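Local coordinates for protein SAG family member (Sag19) (Eimeria tenella, PDB 6ZZB) that is a CAP-family surface antigen of unknown molecular function, probably exposed to the host on the parasite surface, at residues P44-T50 against S192-D198; D52-I57 against F136-I142; L126-H132 against G202-C208. All blocks are in the same frame, centred on the assembly; numbering follows the deposited sequence. Where two conformers were deposited one is given.

Contact 1. Residues P44-T50 against S192-D198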
loop_
_atom_site.group_PDB
_atom_site.type_symbol
_atom_site.label_atom_id
_atom_site.label_comp_id
_atom_site.label_asym_id
_atom_site.label_seq_id
_atom_site.Cartn_x
_atom_site.Cartn_y
_atom_site.Cartn_z
ATOM N N PRO A 44 -14.163 -1.863 -13.230
ATOM C CA PRO A 44 -13.159 -2.906 -13.285
ATOM C C PRO A 44 -13.410 -3.882 -12.133
ATOM O O PRO A 44 -14.072 -3.542 -11.169
ATOM C CB PRO A 44 -11.849 -2.163 -13.091
ATOM C CG PRO A 44 -12.229 -0.970 -12.261
ATOM C CD PRO A 44 -13.602 -0.586 -12.770
ATOM N N GLN A 45 -12.888 -5.073 -12.315
ATOM C CA GLN A 45 -12.939 -6.138 -11.298
ATOM C C GLN A 45 -11.555 -6.324 -10.701
ATOM O O GLN A 45 -10.559 -6.070 -11.377
ATOM C CB GLN A 45 -13.428 -7.432 -11.933
ATOM C CG GLN A 45 -14.902 -7.387 -12.321
ATOM C CD GLN A 45 -15.436 -8.781 -12.538
ATOM O OE1 GLN A 45 -14.837 -9.587 -13.244
ATOM N NE2 GLN A 45 -16.536 -9.091 -11.875
ATOM N N ALA A 46 -11.513 -6.750 -9.457
ATOM C CA ALA A 46 -10.235 -6.985 -8.755
ATOM C C ALA A 46 -10.168 -8.440 -8.300
ATOM O O ALA A 46 -11.189 -9.000 -7.952
ATOM C CB ALA A 46 -10.084 -6.046 -7.584
ATOM N N ASP A 47 -8.958 -8.961 -8.269
ATOM C CA ASP A 47 -8.597 -10.301 -7.747
ATOM C C ASP A 47 -7.807 -10.095 -6.465
ATOM O O ASP A 47 -7.013 -9.148 -6.369
ATOM C CB ASP A 47 -7.752 -11.113 -8.735
ATOM C CG ASP A 47 -8.583 -11.889 -9.739
ATOM O OD1 ASP A 47 -9.817 -11.671 -9.762
ATOM O OD2 ASP A 47 -7.987 -12.699 -10.473
ATOM N N GLU A 48 -7.978 -11.010 -5.541
ATOM C CA GLU A 48 -7.154 -11.081 -4.320
ATOM C C GLU A 48 -5.735 -11.483 -4.723
ATOM O O GLU A 48 -5.546 -12.306 -5.617
ATOM C CB GLU A 48 -7.856 -12.097 -3.417
ATOM C CG GLU A 48 -7.206 -12.345 -2.095
ATOM C CD GLU A 48 -6.378 -13.614 -2.025
ATOM O OE1 GLU A 48 -5.853 -14.036 -3.072
ATOM O OE2 GLU A 48 -6.308 -14.192 -0.922
ATOM N N LYS A 49 -4.744 -10.838 -4.118
ATOM C CA LYS A 49 -3.329 -11.011 -4.466
ATOM C C LYS A 49 -2.467 -11.275 -3.234
ATOM O O LYS A 49 -1.236 -11.259 -3.355
ATOM C CB LYS A 49 -2.801 -9.775 -5.193
ATOM C CG LYS A 49 -3.436 -9.459 -6.527
ATOM C CD LYS A 49 -3.293 -10.562 -7.532
ATOM C CE LYS A 49 -3.584 -10.093 -8.956
ATOM N NZ LYS A 49 -3.551 -11.222 -9.915
ATOM N N THR A 50 -3.031 -11.558 -2.070
ATOM C CA THR A 50 -2.236 -11.667 -0.843
ATOM C C THR A 50 -1.214 -12.784 -0.984
ATOM O O THR A 50 -0.036 -12.585 -0.672
ATOM C CB THR A 50 -3.103 -11.884 0.381
ATOM O OG1 THR A 50 -4.111 -10.851 0.368
ATOM C CG2 THR A 50 -2.281 -11.895 1.647
ATOM N N SER A 192 -3.724 -7.646 3.498
ATOM C CA SER A 192 -4.598 -8.133 2.422
ATOM C C SER A 192 -4.325 -7.321 1.164
ATOM O O SER A 192 -4.473 -6.095 1.228
ATOM C CB SER A 192 -6.033 -8.022 2.828
ATOM O OG SER A 192 -6.871 -8.488 1.771
ATOM N N CYS A 193 -3.958 -7.978 0.083
ATOM C CA CYS A 193 -3.633 -7.296 -1.182
ATOM C C CYS A 193 -4.646 -7.677 -2.251
ATOM O O CYS A 193 -5.139 -8.810 -2.276
ATOM C CB CYS A 193 -2.262 -7.699 -1.685
ATOM S SG CYS A 193 -0.876 -7.220 -0.606
ATOM N N ALA A 194 -4.933 -6.749 -3.150
ATOM C CA ALA A 194 -5.805 -7.016 -4.292
ATOM C C ALA A 194 -5.424 -6.091 -5.423
ATOM O O ALA A 194 -4.867 -4.996 -5.172
ATOM C CB ALA A 194 -7.254 -6.838 -3.919
ATOM N N ALA A 195 -5.704 -6.477 -6.646
ATOM C CA ALA A 195 -5.402 -5.615 -7.800
ATOM C C ALA A 195 -6.538 -5.698 -8.792
ATOM O O ALA A 195 -7.100 -6.795 -9.004
ATOM C CB ALA A 195 -4.126 -6.020 -8.465
ATOM N N THR A 196 -6.855 -4.581 -9.412
ATOM C CA THR A 196 -7.740 -4.662 -10.589
ATOM C C THR A 196 -7.045 -5.437 -11.701
ATOM O O THR A 196 -5.821 -5.415 -11.821
ATOM C CB THR A 196 -8.196 -3.278 -11.037
ATOM O OG1 THR A 196 -7.091 -2.501 -11.472
ATOM C CG2 THR A 196 -8.952 -2.552 -9.945
ATOM N N LYS A 197 -7.857 -6.141 -12.498
ATOM C CA LYS A 197 -7.291 -7.113 -13.456
ATOM C C LYS A 197 -7.693 -6.808 -14.895
ATOM O O LYS A 197 -7.068 -7.390 -15.783
ATOM C CB LYS A 197 -7.723 -8.535 -13.089
ATOM C CG LYS A 197 -9.214 -8.819 -13.180
ATOM C CD LYS A 197 -9.600 -10.247 -12.819
ATOM C CE LYS A 197 -11.085 -10.363 -12.579
ATOM N NZ LYS A 197 -11.463 -11.718 -12.121
ATOM N N ASP A 198 -8.654 -5.926 -15.141
ATOM C CA ASP A 198 -9.308 -5.898 -16.475
ATOM C C ASP A 198 -9.503 -4.465 -16.978
ATOM O O ASP A 198 -10.226 -4.297 -17.982
ATOM C CB ASP A 198 -10.605 -6.692 -16.438
ATOM C CG ASP A 198 -11.659 -6.135 -15.517
ATOM O OD1 ASP A 198 -11.324 -5.188 -14.746
ATOM O OD2 ASP A 198 -12.801 -6.634 -15.553
HETATM O O HOH W 1 -6.616 -11.188 1.945
#

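Contact 2. Residues D52-I57 against F136-I142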
loop_
_atom_site.group_PDB
_atom_site.type_symbol
_atom_site.label_atom_id
_atom_site.label_comp_id
_atom_site.label_asym_id
_atom_site.label_seq_id
_atom_site.Cartn_x
_atom_site.Cartn_y
_atom_site.Cartn_z
ATOM N N ASP A 52 0.114 -13.914 -3.654
ATOM C CA ASP A 52 1.094 -13.544 -4.690
ATOM C C ASP A 52 2.108 -12.547 -4.136
ATOM O O ASP A 52 3.191 -12.422 -4.760
ATOM C CB ASP A 52 0.397 -12.962 -5.911
ATOM C CG ASP A 52 1.262 -13.067 -7.146
ATOM O OD1 ASP A 52 1.765 -14.185 -7.411
ATOM O OD2 ASP A 52 1.524 -12.022 -7.785
ATOM N N CYS A 53 1.771 -11.813 -3.095
ATOM C CA CYS A 53 2.581 -10.668 -2.604
ATOM C C CYS A 53 3.270 -10.973 -1.273
ATOM O O CYS A 53 4.218 -10.246 -0.923
ATOM C CB CYS A 53 1.688 -9.447 -2.434
ATOM S SG CYS A 53 0.944 -8.833 -3.967
ATOM N N LEU A 54 2.811 -11.943 -0.468
ATOM C CA LEU A 54 3.266 -12.047 0.941
ATOM C C LEU A 54 4.746 -12.463 0.978
ATOM O O LEU A 54 5.430 -11.968 1.865
ATOM C CB LEU A 54 2.353 -13.023 1.687
ATOM C CG LEU A 54 2.366 -12.979 3.206
ATOM C CD1 LEU A 54 2.200 -11.578 3.749
ATOM C CD2 LEU A 54 1.256 -13.890 3.737
ATOM N N ALA A 55 5.211 -13.272 0.039
ATOM C CA ALA A 55 6.629 -13.711 0.016
ATOM C C ALA A 55 7.542 -12.493 -0.120
ATOM O O ALA A 55 8.503 -12.394 0.668
ATOM C CB ALA A 55 6.884 -14.701 -1.090
ATOM N N ILE A 56 7.290 -11.628 -1.099
ATOM C CA ILE A 56 8.189 -10.452 -1.305
ATOM C C ILE A 56 8.048 -9.509 -0.108
ATOM O O ILE A 56 9.075 -8.988 0.370
ATOM C CB ILE A 56 7.962 -9.754 -2.657
ATOM C CG1 ILE A 56 8.987 -8.630 -2.872
ATOM C CG2 ILE A 56 6.561 -9.199 -2.829
ATOM C CD1 ILE A 56 10.413 -9.066 -2.745
ATOM N N ILE A 57 6.853 -9.285 0.423
ATOM C CA ILE A 57 6.680 -8.389 1.589
ATOM C C ILE A 57 7.519 -8.928 2.745
ATOM O O ILE A 57 8.250 -8.164 3.401
ATOM C CB ILE A 57 5.195 -8.226 1.953
ATOM C CG1 ILE A 57 4.462 -7.460 0.842
ATOM C CG2 ILE A 57 5.066 -7.542 3.291
ATOM C CD1 ILE A 57 2.960 -7.452 0.961
ATOM N N PHE A 136 0.549 -8.453 -14.395
ATOM C CA PHE A 136 0.697 -8.226 -12.929
ATOM C C PHE A 136 1.839 -9.091 -12.407
ATOM O O PHE A 136 1.798 -10.321 -12.605
ATOM C CB PHE A 136 -0.582 -8.586 -12.159
ATOM C CG PHE A 136 -0.461 -8.432 -10.668
ATOM C CD1 PHE A 136 -0.560 -7.179 -10.089
ATOM C CD2 PHE A 136 -0.217 -9.502 -9.827
ATOM C CE1 PHE A 136 -0.416 -6.995 -8.733
ATOM C CE2 PHE A 136 -0.092 -9.333 -8.468
ATOM C CZ PHE A 136 -0.205 -8.075 -7.910
ATOM N N ASN A 137 2.834 -8.492 -11.732
ATOM C CA ASN A 137 3.959 -9.211 -11.101
ATOM C C ASN A 137 4.172 -8.578 -9.722
ATOM O O ASN A 137 4.762 -7.492 -9.679
ATOM C CB ASN A 137 5.186 -9.132 -12.008
ATOM C CG ASN A 137 6.424 -9.795 -11.451
ATOM O OD1 ASN A 137 6.500 -10.152 -10.277
ATOM N ND2 ASN A 137 7.392 -10.013 -12.334
ATOM N N CYS A 138 3.626 -9.168 -8.682
ATOM C CA CYS A 138 3.641 -8.515 -7.343
ATOM C C CYS A 138 5.097 -8.340 -6.903
ATOM O O CYS A 138 5.450 -7.280 -6.357
ATOM C CB CYS A 138 2.889 -9.247 -6.242
ATOM S SG CYS A 138 2.537 -8.053 -4.928
ATOM N N ASN A 139 5.951 -9.340 -7.112
ATOM C CA ASN A 139 7.388 -9.266 -6.756
ATOM C C ASN A 139 8.036 -8.056 -7.403
ATOM O O ASN A 139 8.690 -7.257 -6.670
ATOM C CB ASN A 139 8.146 -10.503 -7.215
ATOM C CG ASN A 139 7.811 -11.658 -6.316
ATOM O OD1 ASN A 139 7.022 -11.498 -5.394
ATOM N ND2 ASN A 139 8.396 -12.808 -6.579
ATOM N N ALA A 140 7.854 -7.873 -8.698
ATOM C CA ALA A 140 8.476 -6.753 -9.420
ATOM C C ALA A 140 7.882 -5.432 -8.908
ATOM O O ALA A 140 8.634 -4.484 -8.696
ATOM C CB ALA A 140 8.323 -6.878 -10.907
ATOM N N LEU A 141 6.563 -5.332 -8.782
ATOM C CA LEU A 141 5.933 -4.060 -8.387
ATOM C C LEU A 141 6.382 -3.673 -6.982
ATOM O O LEU A 141 6.723 -2.463 -6.773
ATOM C CB LEU A 141 4.424 -4.218 -8.424
ATOM C CG LEU A 141 3.835 -4.358 -9.827
ATOM C CD1 LEU A 141 2.355 -4.712 -9.706
ATOM C CD2 LEU A 141 4.023 -3.109 -10.659
ATOM N N ILE A 142 6.341 -4.581 -6.019
ATOM C CA ILE A 142 6.679 -4.224 -4.624
ATOM C C ILE A 142 8.191 -4.008 -4.520
ATOM O O ILE A 142 8.598 -3.061 -3.835
ATOM C CB ILE A 142 6.100 -5.246 -3.646
ATOM C CG1 ILE A 142 4.569 -5.143 -3.658
ATOM C CG2 ILE A 142 6.691 -5.055 -2.269
ATOM C CD1 ILE A 142 3.869 -5.973 -2.607
HETATM O O HOH W 2 5.610 -12.550 -3.295
HETATM O O HOH W 3 4.698 -12.288 -7.253
#

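Contact 3. Residues L126-H132 against G202-C208. With SO4 (sulfate ion), chain C.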
loop_
_atom_site.group_PDB
_atom_site.type_symbol
_atom_site.label_atom_id
_atom_site.label_comp_id
_atom_site.label_asym_id
_atom_site.label_seq_id
_atom_site.Cartn_x
_atom_site.Cartn_y
_atom_site.Cartn_z
ATOM N N LEU A 126 -0.519 0.284 1.023
ATOM C CA LEU A 126 0.354 0.315 -0.168
ATOM C C LEU A 126 -0.506 0.493 -1.408
ATOM O O LEU A 126 -1.529 -0.187 -1.561
ATOM C CB LEU A 126 1.204 -0.953 -0.215
ATOM C CG LEU A 126 2.033 -1.183 -1.474
ATOM C CD1 LEU A 126 3.294 -1.958 -1.120
ATOM C CD2 LEU A 126 1.200 -1.887 -2.547
ATOM N N VAL A 127 -0.086 1.407 -2.273
ATOM C CA VAL A 127 -0.799 1.705 -3.530
ATOM C C VAL A 127 0.204 1.673 -4.663
ATOM O O VAL A 127 1.147 2.474 -4.639
ATOM C CB VAL A 127 -1.506 3.061 -3.459
ATOM C CG1 VAL A 127 -2.247 3.382 -4.736
ATOM C CG2 VAL A 127 -2.422 3.128 -2.269
ATOM N N ILE A 128 -0.017 0.846 -5.676
ATOM C CA ILE A 128 0.852 0.830 -6.876
ATOM C C ILE A 128 -0.015 0.767 -8.121
ATOM O O ILE A 128 -0.599 -0.275 -8.422
ATOM C CB ILE A 128 1.853 -0.328 -6.857
ATOM C CG1 ILE A 128 2.721 -0.327 -5.608
ATOM C CG2 ILE A 128 2.683 -0.293 -8.124
ATOM C CD1 ILE A 128 3.632 -1.526 -5.471
ATOM N N PRO A 129 -0.104 1.863 -8.886
ATOM C CA PRO A 129 -0.715 1.791 -10.211
ATOM C C PRO A 129 0.228 1.087 -11.184
ATOM O O PRO A 129 1.439 1.139 -11.003
ATOM C CB PRO A 129 -0.900 3.255 -10.603
ATOM C CG PRO A 129 -0.665 4.051 -9.339
ATOM C CD PRO A 129 0.316 3.224 -8.531
ATOM N N PHE A 130 -0.342 0.381 -12.155
ATOM C CA PHE A 130 0.463 -0.273 -13.220
ATOM C C PHE A 130 -0.353 -0.222 -14.497
ATOM O O PHE A 130 -1.569 -0.164 -14.475
ATOM C CB PHE A 130 0.918 -1.668 -12.797
ATOM C CG PHE A 130 -0.180 -2.643 -12.455
ATOM C CD1 PHE A 130 -0.778 -2.624 -11.200
ATOM C CD2 PHE A 130 -0.581 -3.624 -13.357
ATOM C CE1 PHE A 130 -1.767 -3.543 -10.865
ATOM C CE2 PHE A 130 -1.561 -4.542 -13.027
ATOM C CZ PHE A 130 -2.174 -4.496 -11.789
ATOM N N PRO A 131 0.304 -0.115 -15.679
ATOM C CA PRO A 131 -0.439 0.086 -16.912
ATOM C C PRO A 131 -1.378 -1.082 -17.215
ATOM O O PRO A 131 -1.072 -2.231 -16.925
ATOM C CB PRO A 131 0.639 0.179 -18.007
ATOM C CG PRO A 131 1.925 0.477 -17.250
ATOM C CD PRO A 131 1.762 -0.180 -15.897
ATOM N N HIS A 132 -2.503 -0.750 -17.829
ATOM C CA HIS A 132 -3.573 -1.713 -18.176
ATOM C C HIS A 132 -3.051 -2.814 -19.097
ATOM O O HIS A 132 -3.620 -3.893 -19.068
ATOM C CB HIS A 132 -4.765 -1.019 -18.823
ATOM C CG HIS A 132 -4.485 -0.512 -20.201
ATOM N ND1 HIS A 132 -3.824 0.683 -20.431
ATOM C CD2 HIS A 132 -4.790 -1.030 -21.416
ATOM C CE1 HIS A 132 -3.727 0.876 -21.744
ATOM N NE2 HIS A 132 -4.346 -0.134 -22.351
ATOM N N GLY A 202 -5.989 3.336 -19.115
ATOM C CA GLY A 202 -5.500 3.856 -17.828
ATOM C C GLY A 202 -4.637 2.844 -17.095
ATOM O O GLY A 202 -3.938 2.010 -17.705
ATOM N N HIS A 203 -4.602 2.957 -15.763
ATOM C CA HIS A 203 -3.769 2.091 -14.906
ATOM C C HIS A 203 -4.685 1.238 -14.041
ATOM O O HIS A 203 -5.590 1.760 -13.384
ATOM C CB HIS A 203 -2.819 2.928 -14.049
ATOM C CG HIS A 203 -1.616 3.432 -14.786
ATOM N ND1 HIS A 203 -1.704 4.283 -15.867
ATOM C CD2 HIS A 203 -0.318 3.157 -14.614
ATOM C CE1 HIS A 203 -0.485 4.540 -16.296
ATOM N NE2 HIS A 203 0.381 3.871 -15.559
ATOM N N ASP A 204 -4.401 -0.049 -14.019
ATOM C CA ASP A 204 -4.858 -0.919 -12.915
ATOM C C ASP A 204 -4.189 -0.440 -11.623
ATOM O O ASP A 204 -3.169 0.262 -11.645
ATOM C CB ASP A 204 -4.553 -2.383 -13.205
ATOM C CG ASP A 204 -5.423 -2.992 -14.279
ATOM O OD1 ASP A 204 -6.627 -3.098 -14.077
ATOM O OD2 ASP A 204 -4.832 -3.362 -15.361
ATOM N N VAL A 205 -4.746 -0.883 -10.513
ATOM C CA VAL A 205 -4.222 -0.521 -9.169
ATOM C C VAL A 205 -4.052 -1.784 -8.325
ATOM O O VAL A 205 -5.003 -2.564 -8.195
ATOM C CB VAL A 205 -5.136 0.474 -8.442
ATOM C CG1 VAL A 205 -4.647 0.803 -7.043
ATOM C CG2 VAL A 205 -5.237 1.764 -9.257
ATOM N N LEU A 206 -2.888 -1.921 -7.704
ATOM C CA LEU A 206 -2.626 -2.838 -6.580
ATOM C C LEU A 206 -2.787 -2.065 -5.295
ATOM O O LEU A 206 -2.138 -1.005 -5.132
ATOM C CB LEU A 206 -1.217 -3.399 -6.706
ATOM C CG LEU A 206 -0.694 -4.172 -5.494
ATOM C CD1 LEU A 206 -1.480 -5.442 -5.257
ATOM C CD2 LEU A 206 0.765 -4.502 -5.691
ATOM N N PHE A 207 -3.581 -2.596 -4.382
ATOM C CA PHE A 207 -3.760 -2.032 -3.036
ATOM C C PHE A 207 -3.493 -3.121 -2.027
ATOM O O PHE A 207 -4.098 -4.194 -2.130
ATOM C CB PHE A 207 -5.165 -1.482 -2.859
ATOM C CG PHE A 207 -5.409 -0.882 -1.506
ATOM C CD1 PHE A 207 -4.817 0.329 -1.199
ATOM C CD2 PHE A 207 -6.207 -1.499 -0.551
ATOM C CE1 PHE A 207 -5.017 0.904 0.050
ATOM C CE2 PHE A 207 -6.356 -0.928 0.704
ATOM C CZ PHE A 207 -5.780 0.268 0.981
ATOM N N CYS A 208 -2.663 -2.841 -1.042
ATOM C CA CYS A 208 -2.465 -3.744 0.108
ATOM C C CYS A 208 -2.827 -3.000 1.381
ATOM O O CYS A 208 -2.243 -1.942 1.673
ATOM C CB CYS A 208 -1.039 -4.238 0.196
ATOM S SG CYS A 208 -0.434 -5.230 -1.182
HETATM S S SO4 C . -3.209 7.211 -17.469
HETATM O O1 SO4 C . -4.421 7.583 -16.768
HETATM O O2 SO4 C . -2.090 7.923 -16.893
HETATM O O3 SO4 C . -3.338 7.558 -18.867
HETATM O O4 SO4 C . -2.986 5.788 -17.354
#

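Contact 1. Residues P44-T50 against S192-D198
A salt bridge joins K197 NZ to D47 OD1 at 2.9 Å. It lies beside an antiparallel strand pair at the edge of the central sheet of the CAP-like alpha-beta-alpha fold. Strand 46-48 runs against strand 192-196 with 152° between their directions. D47 and A195 form the hydrogen-bonded pair: D47 N to A195 O is 2.9 Å and A195 N to D47 O is 3.0 Å. K197 N donates to Q45 O at 2.9 Å, and K49 N donates to C193 O at 2.8 Å. Both ends are extended by side chains. Q45 N donates to D198 OD1 at 2.9 Å. C193 N donates to T50 OG1 at 2.9 Å, just where the chain turns into helix 50-61, with K49 as N-cap. One water joins T50 OG1 (3.0 Å) to S192 OG (2.7 Å). Close CA-H...O contacts fill the gaps, such as A46 CA to A195 O at 3.2 Å.

E48 and A194 share one face of the sheet, where A194 touches P98 of helix 97-105. The acid of E48 pairs with K74. D47 and A195 lie on the other face, where A195 meets F136. The aliphatic part of K49 crosses over that face as well, with K49 CG 4.0 Å from A195 CB.

Contact 2. Residues D52-I57 against F136-I142
This is a disulfide-linked packing of two helix N-terminal regions on one face of the central sheet in the CAP-like alpha-beta-alpha fold. Helix 52-57 and helix 138-142 have axes 8.8 Å apart at closest approach and cross at -46°. The disulfide joins C53 SG to C138 SG at 2.0 Å, with a chi3 of 106°. It ties the first helix of the modelled chain to the start of helix 138-155.

Around the disulfide the packing is apolar. I142 CD1 lies 4.1 Å from C53 CB and 3.8 Å from I57 CG1. I56 CG2 is 4.1 Å from I142 CB. L183 of helix 175-183 touches both I57 and I142. The F136 ring turns its edge to C53, a sulfur-aromatic contact with SG 5.5 Å from the ring centroid. C193 and A195 of strand 190-196 lie against C53 and F136, so the contact rests on the sheet.

The direct contact is mainly apolar, and water supplies the polar links. One water donates to D52 O (2.8 Å) and N139 OD1 (2.7 Å) and accepts from I56 N (2.9 Å). It fills the kink, where I56 N lacks a partner in the preceding turn. A second water donates to D52 O (2.9 Å) and accepts from N139 N (3.2 Å). N137 is the N-cap of helix 138-155: its OD1 accepts from A140 N at 3.1 Å.

Contact 3. Residues L126-H132 against G202-C208
Backbone hydrogen bonds hold strands 126-131 and 203-208 together as an antiparallel pair, with 148° between their directions. L126 N and C208 O bond at 2.9 Å, as do C208 N and L126 O. I128 and L206 repeat this double bond, with I128 N to L206 O and L206 N to I128 O both 2.9 Å. Further along, F130 N donates to D204 O at 2.9 Å. At the end of the pair H132 bonds twice to one carbonyl: its N is 3.1 Å and its ND1 3.0 Å from G202 O.

Apolar packing occupies both faces. L126, I128 and L206 share one, with L206 CD2 4.1 Å from both L126 CD2 and I128 CD1. Helices 138-155 and 175-183 lie over this side. V127, V205 and F207 share the other, with V127 CG2 3.8 Å from F207 CD1. Helix 97-105 packs on V205 and F207.

Rings add two CH-pi contacts. D204 CB sits over the F130 ring, 3.8 Å from its centroid, while D204 OD1 bonds T196 and C199. P131 CA lies over the H203 ring, 4.1 Å from its centroid.

One contact goes to a sulfate, probably from the crystallisation liquor. H203 ND1 donates to its O4 at a very short 2.5 Å.

Sixty-nine residues lie between the two segments, so this is a long-range strand pairing and not a tight hairpin. Helices on both faces make it part of the three-layer alpha-beta-alpha sandwich of a CAP-like fold.

The three contacts touch one another around one sheet. Contacts 1 and 3 lie in the same sheet, with centres about 9 Å apart. Their strands 190-196 and 203-211 are neighbours, cross-linked by the C193-C208 disulfide. Contact 2 packs helices on one face of that sheet, its centre about 13 Å from that of contact 1 and about 12 Å from that of contact 3. F136 touches K49, A195, F130 and L206, so it meets both other contacts. Along the chain contact 2 is nested inside the loop closed by contact 1, while contact 3 crosses both. N-terminal, middle and C-terminal parts are thus interlaced, and two of the three disulfides, C53-C138 and C193-C208, cross-link these parts.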